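Long-range contacts in cell division protein FtsZ 1 (Methanocaldococcus jannaschii, PDB 2VAP), which binds GTP and, as a tubulin homologue, probably hydrolyses it and polymerises into the ring that forms at the future division site: residues M170-M174 against F346-L351; D185-V189 against M243-A249; I279-A285 against R310-T316; H288-P292 against L327-R332. Numbering follows the deposited sequence.

Interaction 1: residues M170-M174 against F346-L351; sequences MKNAM and FTDTGL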
loop_
_atom_site.group_PDB
_atom_site.type_symbol
_atom_site.label_atom_id
_atom_site.label_comp_id
_atom_site.label_asym_id
_atom_site.label_seq_id
_atom_site.Cartn_x
_atom_site.Cartn_y
_atom_site.Cartn_z
ATOM N N MET A 170 -20.322 0.711 0.356
ATOM C CA MET A 170 -19.589 1.927 0.719
ATOM C C MET A 170 -19.696 2.240 2.213
ATOM O O MET A 170 -18.698 2.598 2.842
ATOM C CB MET A 170 -20.049 3.121 -0.127
ATOM C CG MET A 170 -19.282 4.422 0.136
ATOM S SD MET A 170 -17.496 4.314 -0.133
ATOM C CE MET A 170 -17.411 4.416 -1.918
ATOM N N LYS A 171 -20.898 2.098 2.772
ATOM C CA LYS A 171 -21.122 2.315 4.204
ATOM C C LYS A 171 -20.260 1.371 5.042
ATOM O O LYS A 171 -19.591 1.805 5.982
ATOM C CB LYS A 171 -22.605 2.150 4.558
ATOM C CG LYS A 171 -22.948 2.505 6.002
ATOM C CD LYS A 171 -24.415 2.235 6.306
ATOM C CE LYS A 171 -24.741 2.493 7.774
ATOM N NZ LYS A 171 -24.683 3.939 8.129
ATOM N N ASN A 172 -20.275 0.087 4.688
ATOM C CA ASN A 172 -19.428 -0.911 5.343
ATOM C C ASN A 172 -17.941 -0.572 5.221
ATOM O O ASN A 172 -17.201 -0.652 6.203
ATOM C CB ASN A 172 -19.712 -2.315 4.795
ATOM C CG ASN A 172 -21.028 -2.897 5.302
ATOM O OD1 ASN A 172 -21.528 -3.883 4.760
ATOM N ND2 ASN A 172 -21.591 -2.293 6.345
ATOM N N ALA A 173 -17.522 -0.178 4.020
ATOM C CA ALA A 173 -16.134 0.208 3.755
ATOM C C ALA A 173 -15.677 1.380 4.621
ATOM O O ALA A 173 -14.570 1.365 5.163
ATOM C CB ALA A 173 -15.951 0.545 2.285
ATOM N N MET A 174 -16.539 2.388 4.746
ATOM C CA MET A 174 -16.215 3.600 5.496
ATOM C C MET A 174 -16.184 3.367 7.003
ATOM O O MET A 174 -15.409 4.008 7.716
ATOM C CB MET A 174 -17.182 4.733 5.139
ATOM C CG MET A 174 -16.983 5.303 3.736
ATOM S SD MET A 174 -15.307 5.898 3.406
ATOM C CE MET A 174 -15.168 7.247 4.581
ATOM N N PHE A 346 -14.719 11.953 6.797
ATOM C CA PHE A 346 -15.249 10.600 6.648
ATOM C C PHE A 346 -16.773 10.622 6.743
ATOM O O PHE A 346 -17.328 11.022 7.768
ATOM C CB PHE A 346 -14.684 9.685 7.745
ATOM C CG PHE A 346 -13.269 9.207 7.500
ATOM C CD1 PHE A 346 -12.375 9.946 6.727
ATOM C CD2 PHE A 346 -12.824 8.025 8.086
ATOM C CE1 PHE A 346 -11.071 9.499 6.519
ATOM C CE2 PHE A 346 -11.521 7.574 7.888
ATOM C CZ PHE A 346 -10.643 8.311 7.103
ATOM N N THR A 347 -17.442 10.207 5.668
ATOM C CA THR A 347 -18.907 10.101 5.655
ATOM C C THR A 347 -19.338 8.687 5.265
ATOM O O THR A 347 -18.514 7.883 4.829
ATOM C CB THR A 347 -19.571 11.120 4.687
ATOM O OG1 THR A 347 -19.297 10.755 3.329
ATOM C CG2 THR A 347 -19.081 12.544 4.951
ATOM N N ASP A 348 -20.629 8.395 5.416
ATOM C CA ASP A 348 -21.184 7.087 5.056
ATOM C C ASP A 348 -21.160 6.815 3.551
ATOM O O ASP A 348 -21.221 5.660 3.124
ATOM C CB ASP A 348 -22.614 6.941 5.591
ATOM C CG ASP A 348 -22.667 6.790 7.105
ATOM O OD1 ASP A 348 -21.675 6.322 7.707
ATOM O OD2 ASP A 348 -23.714 7.133 7.694
ATOM N N THR A 349 -21.070 7.882 2.756
ATOM C CA THR A 349 -21.076 7.776 1.296
ATOM C C THR A 349 -19.680 7.924 0.683
ATOM O O THR A 349 -19.530 7.943 -0.543
ATOM C CB THR A 349 -22.040 8.802 0.649
ATOM O OG1 THR A 349 -21.670 10.128 1.047
ATOM C CG2 THR A 349 -23.481 8.528 1.064
ATOM N N GLY A 350 -18.662 8.023 1.537
ATOM C CA GLY A 350 -17.275 8.098 1.081
ATOM C C GLY A 350 -16.489 9.264 1.650
ATOM O O GLY A 350 -16.879 9.860 2.657
ATOM N N LEU A 351 -15.374 9.583 0.998
ATOM C CA LEU A 351 -14.500 10.672 1.429
ATOM C C LEU A 351 -14.967 12.006 0.858
ATOM O O LEU A 351 -15.173 12.138 -0.352
ATOM C CB LEU A 351 -13.047 10.396 1.021
ATOM C CG LEU A 351 -12.400 9.084 1.480
ATOM C CD1 LEU A 351 -11.106 8.834 0.720
ATOM C CD2 LEU A 351 -12.157 9.063 2.984
#
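A beta-hairpin from the C-terminal end lies against helix 167-181 of the GTPase domain. The hairpin pairs strands 344-347 and 350-353 through a type I turn from T347 to G350, and its tip is held to the helix by side-chain packing and one ion pair. M170 and M174, one helical turn apart, both aim their CA-CB bonds at the turn. M170, with chi1 t and then p, p, folds against the helix-facing side of the turn, bringing CG to 3.6 Å from T349 C. M174 is m throughout; this carries it under the hairpin, where CG sits 3.2 Å from T347 O and CE reaches 3.7 Å from G350 O, 4.0 Å from F346 CG and 3.9 Å from L351 CD2. G350 has phi 128°, and a CB there would jam against the carbonyl O of T349. F346 makes a cation-pi contact with K181 further along the same helix. The M170 side chain lies about 8 Å from the bound GDP and beside R169, which binds GTP. At the exposed edge K171 runs extended, t, t, t, until a final p turn sets NZ 3.4 Å from D348 OD2 in a salt bridge.

Interaction 2: residues D185-V189 against M243-A249; sequences DTLVV and MNNGGLA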
loop_
_atom_site.group_PDB
_atom_site.type_symbol
_atom_site.label_atom_id
_atom_site.label_comp_id
_atom_site.label_asym_id
_atom_site.label_seq_id
_atom_site.Cartn_x
_atom_site.Cartn_y
_atom_site.Cartn_z
ATOM N N ASP A 185 -0.509 3.638 11.551
ATOM C CA ASP A 185 0.414 4.766 11.591
ATOM C C ASP A 185 0.241 5.617 10.335
ATOM O O ASP A 185 0.238 6.848 10.402
ATOM C CB ASP A 185 1.854 4.265 11.733
ATOM C CG ASP A 185 2.095 3.553 13.055
ATOM O OD1 ASP A 185 1.664 4.078 14.104
ATOM O OD2 ASP A 185 2.714 2.469 13.046
ATOM N N THR A 186 0.099 4.944 9.194
ATOM C CA THR A 186 -0.297 5.578 7.940
ATOM C C THR A 186 -1.402 4.742 7.302
ATOM O O THR A 186 -1.295 3.514 7.221
ATOM C CB THR A 186 0.894 5.729 6.964
ATOM O OG1 THR A 186 1.906 6.539 7.569
ATOM C CG2 THR A 186 0.458 6.391 5.658
ATOM N N LEU A 187 -2.465 5.416 6.873
ATOM C CA LEU A 187 -3.586 4.773 6.203
ATOM C C LEU A 187 -3.676 5.278 4.764
ATOM O O LEU A 187 -4.168 6.381 4.506
ATOM C CB LEU A 187 -4.887 5.028 6.978
ATOM C CG LEU A 187 -6.251 4.584 6.428
ATOM C CD1 LEU A 187 -6.297 3.096 6.107
ATOM C CD2 LEU A 187 -7.352 4.949 7.415
ATOM N N VAL A 188 -3.170 4.471 3.836
ATOM C CA VAL A 188 -3.196 4.809 2.418
ATOM C C VAL A 188 -4.518 4.335 1.826
ATOM O O VAL A 188 -4.802 3.135 1.805
ATOM C CB VAL A 188 -2.007 4.178 1.645
ATOM C CG1 VAL A 188 -2.010 4.635 0.198
ATOM C CG2 VAL A 188 -0.676 4.524 2.309
ATOM N N VAL A 189 -5.324 5.286 1.361
ATOM C CA VAL A 189 -6.644 4.982 0.812
ATOM C C VAL A 189 -6.709 5.263 -0.692
ATOM O O VAL A 189 -6.338 6.346 -1.153
ATOM C CB VAL A 189 -7.783 5.714 1.598
ATOM C CG1 VAL A 189 -7.643 7.236 1.515
ATOM C CG2 VAL A 189 -9.160 5.258 1.121
ATOM N N MET A 243 6.276 8.040 8.028
ATOM C CA MET A 243 5.105 7.165 8.128
ATOM C C MET A 243 4.593 6.894 9.548
ATOM O O MET A 243 3.451 6.456 9.715
ATOM C CB MET A 243 5.338 5.852 7.366
ATOM C CG MET A 243 5.679 6.053 5.891
ATOM S SD MET A 243 5.409 4.591 4.873
ATOM C CE MET A 243 3.675 4.771 4.471
ATOM N N ASN A 244 5.426 7.152 10.559
ATOM C CA ASN A 244 5.038 6.970 11.969
ATOM C C ASN A 244 3.746 7.690 12.345
ATOM O O ASN A 244 2.899 7.136 13.050
ATOM C CB ASN A 244 6.159 7.413 12.917
ATOM C CG ASN A 244 7.026 6.256 13.391
ATOM O OD1 ASN A 244 6.655 5.087 13.274
ATOM N ND2 ASN A 244 8.189 6.584 13.943
ATOM N N ASN A 245 3.618 8.930 11.882
ATOM C CA ASN A 245 2.406 9.718 12.074
ATOM C C ASN A 245 1.908 10.271 10.739
ATOM O O ASN A 245 1.574 11.453 10.621
ATOM C CB ASN A 245 2.648 10.840 13.091
ATOM C CG ASN A 245 2.915 10.314 14.493
ATOM O OD1 ASN A 245 3.966 10.580 15.076
ATOM N ND2 ASN A 245 1.963 9.561 15.038
ATOM N N GLY A 246 1.861 9.393 9.739
ATOM C CA GLY A 246 1.439 9.757 8.387
ATOM C C GLY A 246 -0.045 10.044 8.254
ATOM O O GLY A 246 -0.470 10.691 7.295
ATOM N N GLY A 247 -0.831 9.555 9.212
ATOM C CA GLY A 247 -2.274 9.784 9.238
ATOM C C GLY A 247 -2.969 9.203 8.023
ATOM O O GLY A 247 -2.815 8.020 7.721
ATOM N N LEU A 248 -3.729 10.043 7.327
ATOM C CA LEU A 248 -4.380 9.645 6.084
ATOM C C LEU A 248 -3.476 9.956 4.897
ATOM O O LEU A 248 -2.866 11.027 4.834
ATOM C CB LEU A 248 -5.735 10.345 5.928
ATOM C CG LEU A 248 -6.675 9.846 4.824
ATOM C CD1 LEU A 248 -7.249 8.471 5.151
ATOM C CD2 LEU A 248 -7.793 10.845 4.592
ATOM N N ALA A 249 -3.390 9.008 3.968
ATOM C CA ALA A 249 -2.545 9.149 2.788
ATOM C C ALA A 249 -3.281 8.748 1.515
ATOM O O ALA A 249 -4.199 7.927 1.548
ATOM C CB ALA A 249 -1.272 8.329 2.946
HETATM O O HOH W 1 4.753 2.795 14.815
HETATM O O HOH W 2 0.890 6.635 14.908
#
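Strand 186-191, the edge of the six-stranded parallel sheet of the GTPase domain, meets the chain leaving helix 236-243 on its way into the C-terminal domain. The pairing is parallel and its backbone ladder is well satisfied: G247 N gives to D185 O (3.1 Å), L187 N to G247 O (2.8 Å), A249 N to L187 O (2.8 Å) and V189 N to A249 O (2.9 Å). On its other side the strand is bonded to 153-160, T186 and V188 pairing with A156. L248 N bonds instead to Q341 OE1. The end of the helix is tied in by T186, whose OG1 donates to M243 O at 2.6 Å; G246 lies close beneath that hydroxyl, where a CB would clash with it. G247 has phi 62°, and its amide and carbonyl both serve the ladder. D185 is satisfied chiefly by K148, through a salt bridge to OD1, and by T154 N on OD2. Water 2 adds a bridge, donating to D185 OD1 and N244 O, both at 2.8 Å. On the face they share with A249, T186 CG2 and V188 CG2 lie 3.8 and 3.9 Å from A249 CB; V189 CG1 is 3.9 Å from L248 CD1. With four backbone hydrogen bonds and the T186 hydroxyl bonded, the chemistry is that of a sheet extension, consistent with a well-defined junction between the two domains.

Interaction 3: residues I279-A285 against R310-T316; sequences IDGATGA and RLDPNAT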
loop_
_atom_site.group_PDB
_atom_site.type_symbol
_atom_site.label_atom_id
_atom_site.label_comp_id
_atom_site.label_asym_id
_atom_site.label_seq_id
_atom_site.Cartn_x
_atom_site.Cartn_y
_atom_site.Cartn_z
ATOM N N ILE A 279 -3.917 18.774 -2.302
ATOM C CA ILE A 279 -2.562 18.357 -1.919
ATOM C C ILE A 279 -1.768 19.429 -1.161
ATOM O O ILE A 279 -0.638 19.186 -0.732
ATOM C CB ILE A 279 -1.746 17.821 -3.132
ATOM C CG1 ILE A 279 -1.706 18.850 -4.270
ATOM C CG2 ILE A 279 -2.311 16.477 -3.601
ATOM C CD1 ILE A 279 -0.744 18.502 -5.393
ATOM N N ASP A 280 -2.372 20.605 -0.994
ATOM C CA ASP A 280 -1.781 21.685 -0.203
ATOM C C ASP A 280 -1.819 21.380 1.296
ATOM O O ASP A 280 -1.043 21.944 2.069
ATOM C CB ASP A 280 -2.492 23.014 -0.488
ATOM C CG ASP A 280 -2.268 23.509 -1.911
ATOM O OD1 ASP A 280 -3.244 23.978 -2.534
ATOM O OD2 ASP A 280 -1.124 23.430 -2.406
ATOM N N GLY A 281 -2.722 20.484 1.694
ATOM C CA GLY A 281 -2.857 20.075 3.091
ATOM C C GLY A 281 -1.902 18.970 3.509
ATOM O O GLY A 281 -1.949 18.500 4.648
ATOM N N ALA A 282 -1.035 18.558 2.585
ATOM C CA ALA A 282 -0.055 17.504 2.835
ATOM C C ALA A 282 1.083 17.978 3.731
ATOM O O ALA A 282 1.564 19.105 3.596
ATOM C CB ALA A 282 0.499 16.986 1.527
ATOM N N THR A 283 1.511 17.102 4.636
ATOM C CA THR A 283 2.617 17.393 5.548
ATOM C C THR A 283 3.828 16.502 5.271
ATOM O O THR A 283 4.901 16.696 5.847
ATOM C CB THR A 283 2.194 17.245 7.030
ATOM O OG1 THR A 283 1.657 15.936 7.252
ATOM C CG2 THR A 283 1.149 18.292 7.402
ATOM N N GLY A 284 3.649 15.525 4.383
ATOM C CA GLY A 284 4.723 14.610 4.012
ATOM C C GLY A 284 4.473 13.905 2.693
ATOM O O GLY A 284 3.360 13.934 2.164
ATOM N N ALA A 285 5.517 13.271 2.164
ATOM C CA ALA A 285 5.425 12.548 0.897
ATOM C C ALA A 285 6.509 11.491 0.748
ATOM O O ALA A 285 7.643 11.681 1.190
ATOM C CB ALA A 285 5.479 13.519 -0.280
ATOM N N ARG A 310 5.476 21.970 -5.623
ATOM C CA ARG A 310 4.016 21.902 -5.628
ATOM C C ARG A 310 3.441 21.795 -4.213
ATOM O O ARG A 310 2.417 22.411 -3.905
ATOM C CB ARG A 310 3.541 20.736 -6.508
ATOM C CG ARG A 310 2.025 20.573 -6.623
ATOM C CD ARG A 310 1.352 21.786 -7.260
ATOM N NE ARG A 310 -0.107 21.693 -7.211
ATOM C CZ ARG A 310 -0.860 22.100 -6.190
ATOM N NH1 ARG A 310 -0.303 22.632 -5.108
ATOM N NH2 ARG A 310 -2.177 21.969 -6.249
ATOM N N LEU A 311 4.105 21.018 -3.361
ATOM C CA LEU A 311 3.659 20.821 -1.981
ATOM C C LEU A 311 4.048 21.986 -1.072
ATOM O O LEU A 311 4.774 22.896 -1.484
ATOM C CB LEU A 311 4.216 19.511 -1.412
ATOM C CG LEU A 311 3.793 18.167 -2.014
ATOM C CD1 LEU A 311 4.497 17.048 -1.268
ATOM C CD2 LEU A 311 2.282 17.968 -1.972
ATOM N N ASP A 312 3.549 21.945 0.162
ATOM C CA ASP A 312 3.913 22.903 1.203
ATOM C C ASP A 312 5.416 22.804 1.483
ATOM O O ASP A 312 5.944 21.699 1.619
ATOM C CB ASP A 312 3.106 22.617 2.476
ATOM C CG ASP A 312 3.173 23.749 3.485
ATOM O OD1 ASP A 312 4.208 23.881 4.173
ATOM O OD2 ASP A 312 2.181 24.499 3.603
ATOM N N PRO A 313 6.111 23.959 1.555
ATOM C CA PRO A 313 7.566 23.990 1.766
ATOM C C PRO A 313 8.037 23.302 3.051
ATOM O O PRO A 313 9.206 22.920 3.147
ATOM C CB PRO A 313 7.885 25.491 1.823
ATOM C CG PRO A 313 6.582 26.159 2.109
ATOM C CD PRO A 313 5.559 25.319 1.425
ATOM N N ASN A 314 7.135 23.146 4.017
ATOM C CA ASN A 314 7.456 22.512 5.296
ATOM C C ASN A 314 7.271 20.990 5.301
ATOM O O ASN A 314 7.581 20.327 6.295
ATOM C CB ASN A 314 6.641 23.149 6.428
ATOM C CG ASN A 314 7.019 24.600 6.679
ATOM O OD1 ASN A 314 8.199 24.945 6.762
ATOM N ND2 ASN A 314 6.013 25.457 6.813
ATOM N N ALA A 315 6.775 20.445 4.190
ATOM C CA ALA A 315 6.511 19.008 4.079
ATOM C C ALA A 315 7.795 18.181 4.046
ATOM O O ALA A 315 8.761 18.544 3.371
ATOM C CB ALA A 315 5.655 18.712 2.855
ATOM N N THR A 316 7.790 17.074 4.784
ATOM C CA THR A 316 8.929 16.160 4.831
ATOM C C THR A 316 8.832 15.161 3.683
ATOM O O THR A 316 7.919 14.332 3.642
ATOM C CB THR A 316 9.006 15.408 6.182
ATOM O OG1 THR A 316 8.888 16.343 7.262
ATOM C CG2 THR A 316 10.329 14.660 6.311
HETATM O O HOH W 3 1.408 20.153 0.779
HETATM O O HOH W 4 6.091 17.742 8.160
#
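This is a parallel beta contact at the start of strand 284-291 in the C-terminal domain, where the loop leading into it meets the loop after helix 297-310. It closes a beta-alpha-beta crossover: strand 284-291, helix 297-310, then parallel strand 316-323. T316 N donates to T283 O (3.1 Å) and A285 N to T316 O (3.0 Å), setting G284 beside T316. Before the strands join, water 3 bridges the two loops: it donates to I279 O (2.7 Å) and A282 O (3.0 Å) and accepts from D312 N (2.9 Å). D312 also shapes its own loop, its OD1 taking N314 N at 3.0 Å in an Asx turn, within a type I turn from D312 to A315. L311, just past the helix, fills the space beneath, with CD2 4.0 Å from A282 CB and CD1 3.8 Å from A285 CB. At the outer end R310 NH1 bonds D280 OD2 at 2.9 Å in a salt bridge, while I279 CD1 lies over one face of the guanidinium. On the other side of strand 284-291, T283 and G284 both face T338 of strand 331-338 in a classic bulge; I337 touches A282, A285 and L311, and L270 of helix 261-270 packs on I279 and R310.

Interaction 4: residues H288-P292 against L327-R332; sequences HVMGP and LENTVR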
loop_
_atom_site.group_PDB
_atom_site.type_symbol
_atom_site.label_atom_id
_atom_site.label_comp_id
_atom_site.label_asym_id
_atom_site.label_seq_id
_atom_site.Cartn_x
_atom_site.Cartn_y
_atom_site.Cartn_z
ATOM N N HIS A 288 8.677 7.324 -5.192
ATOM C CA HIS A 288 9.433 6.239 -5.804
ATOM C C HIS A 288 9.503 6.458 -7.311
ATOM O O HIS A 288 8.493 6.348 -8.013
ATOM C CB HIS A 288 8.804 4.878 -5.489
ATOM C CG HIS A 288 9.693 3.711 -5.802
ATOM N ND1 HIS A 288 9.501 2.461 -5.252
ATOM C CD2 HIS A 288 10.785 3.606 -6.597
ATOM C CE1 HIS A 288 10.428 1.635 -5.703
ATOM N NE2 HIS A 288 11.221 2.305 -6.520
ATOM N N VAL A 289 10.700 6.778 -7.793
ATOM C CA VAL A 289 10.944 6.954 -9.221
ATOM C C VAL A 289 11.444 5.634 -9.799
ATOM O O VAL A 289 12.418 5.060 -9.311
ATOM C CB VAL A 289 11.971 8.082 -9.500
ATOM C CG1 VAL A 289 12.098 8.344 -10.999
ATOM C CG2 VAL A 289 11.577 9.365 -8.771
ATOM N N MET A 290 10.760 5.153 -10.832
ATOM C CA MET A 290 11.108 3.889 -11.473
ATOM C C MET A 290 11.364 4.108 -12.956
ATOM O O MET A 290 10.665 4.886 -13.603
ATOM C CB MET A 290 9.991 2.864 -11.277
ATOM C CG MET A 290 9.805 2.413 -9.834
ATOM S SD MET A 290 8.154 1.769 -9.499
ATOM C CE MET A 290 7.199 3.284 -9.420
ATOM N N GLY A 291 12.370 3.425 -13.490
ATOM C CA GLY A 291 12.713 3.572 -14.900
ATOM C C GLY A 291 13.523 2.417 -15.453
ATOM O O GLY A 291 13.802 1.453 -14.737
ATOM N N PRO A 292 13.906 2.507 -16.740
ATOM C CA PRO A 292 14.743 1.489 -17.365
ATOM C C PRO A 292 16.192 1.622 -16.903
ATOM O O PRO A 292 16.490 2.439 -16.028
ATOM C CB PRO A 292 14.626 1.804 -18.866
ATOM C CG PRO A 292 13.565 2.869 -18.988
ATOM C CD PRO A 292 13.568 3.583 -17.685
ATOM N N LEU A 327 10.356 -2.151 -17.719
ATOM C CA LEU A 327 10.267 -0.869 -18.414
ATOM C C LEU A 327 11.393 -0.737 -19.436
ATOM O O LEU A 327 12.565 -0.937 -19.110
ATOM C CB LEU A 327 10.307 0.299 -17.418
ATOM C CG LEU A 327 9.203 0.402 -16.356
ATOM C CD1 LEU A 327 9.552 1.466 -15.327
ATOM C CD2 LEU A 327 7.836 0.683 -16.976
ATOM N N GLU A 328 11.025 -0.402 -20.671
ATOM C CA GLU A 328 11.990 -0.271 -21.763
ATOM C C GLU A 328 12.379 1.184 -22.016
ATOM O O GLU A 328 13.565 1.510 -22.108
ATOM C CB GLU A 328 11.447 -0.911 -23.047
ATOM C CG GLU A 328 11.374 -2.438 -23.020
ATOM C CD GLU A 328 12.742 -3.108 -23.053
ATOM O OE1 GLU A 328 13.658 -2.584 -23.723
ATOM O OE2 GLU A 328 12.897 -4.169 -22.412
ATOM N N ASN A 329 11.373 2.049 -22.131
ATOM C CA ASN A 329 11.585 3.474 -22.377
ATOM C C ASN A 329 10.783 4.355 -21.418
ATOM O O ASN A 329 10.855 5.585 -21.482
ATOM C CB ASN A 329 11.227 3.821 -23.828
ATOM C CG ASN A 329 12.099 3.093 -24.841
ATOM O OD1 ASN A 329 11.603 2.302 -25.643
ATOM N ND2 ASN A 329 13.401 3.359 -24.808
ATOM N N THR A 330 10.035 3.714 -20.522
ATOM C CA THR A 330 9.082 4.403 -19.654
ATOM C C THR A 330 9.640 4.686 -18.259
ATOM O O THR A 330 10.259 3.819 -17.639
ATOM C CB THR A 330 7.765 3.592 -19.530
ATOM O OG1 THR A 330 7.261 3.290 -20.838
ATOM C CG2 THR A 330 6.703 4.368 -18.753
ATOM N N VAL A 331 9.422 5.912 -17.786
ATOM C CA VAL A 331 9.649 6.265 -16.386
ATOM C C VAL A 331 8.302 6.309 -15.662
ATOM O O VAL A 331 7.359 6.953 -16.128
ATOM C CB VAL A 331 10.410 7.611 -16.236
ATOM C CG1 VAL A 331 10.247 8.193 -14.831
ATOM C CG2 VAL A 331 11.883 7.423 -16.552
ATOM N N ARG A 332 8.224 5.602 -14.538
ATOM C CA ARG A 332 7.021 5.570 -13.712
ATOM C C ARG A 332 7.284 6.253 -12.374
ATOM O O ARG A 332 8.322 6.031 -11.747
ATOM C CB ARG A 332 6.562 4.125 -13.497
ATOM C CG ARG A 332 5.212 3.976 -12.800
ATOM C CD ARG A 332 4.857 2.512 -12.578
ATOM N NE ARG A 332 4.565 1.814 -13.830
ATOM C CZ ARG A 332 4.356 0.503 -13.936
ATOM N NH1 ARG A 332 4.405 -0.279 -12.865
ATOM N NH2 ARG A 332 4.099 -0.029 -15.123
#
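Strands 284-291 and 331-338 run antiparallel here, and the backbone pairing at this end centres on M290 and R332, a hydrogen-bonded pair with CA atoms 5.0 Å apart. M290 N donates to R332 O at 2.7 Å. In return R332 N donates to M290 O, also at 2.7 Å. V331 CA adds a CA-H...O contact to M290 O at 3.3 Å. Beyond this pair the strand gives way to P292, and segment 327-330 loops round its ring. P292 CB lies 3.4 Å from L327 O, CG 3.4 Å from E328 O and CD 3.3 Å from T330 O, so the ring sits in a cradle of carbonyls. G291 leaves room for this: a CB would crowd V331 CG2 and clash with P292 CD. L327 CD1 reaches G291 CA at 3.8 Å. M290 and R332 share a face of the sheet, with M290 CE 4.0 Å from R332 CG, while V289 CG1 and V331 CG1 meet at 4.3 Å; V331 also packs on A265 of helix 261-270. H288 turns its ring to other partners, ND1 to G221 O and NE2 to T322 OG1. T330 O is buried with no polar partner, facing the proline instead. Two backbone hydrogen bonds thus make the pairing at this end, and P292, with no N-H to offer T330 O, ends it; the ring meets L327 and the carbonyls by packing alone.

Interaction 1 ties the GTPase domain to the C-terminal hairpin, and the other three are nested inside the loop it closes. Interaction 2 joins the edge of the parallel sheet to the chain entering the C-terminal domain; its centre is about 18 Å from that of interaction 1, and the two touch, F346 packing on L248 and L351 on V189. Interactions 3 and 4 follow within the C-terminal domain, sharing strand 284-291 at its two ends, with centres about 24 Å apart; their segments alternate along the chain. Interactions 1 and 4, about 35 Å apart between centres, sit on opposite sides of the chain's centre. Thus 1 and 2 join the nucleotide-binding half to the C-terminal part, while 3 and 4 lie within that part's own sheet.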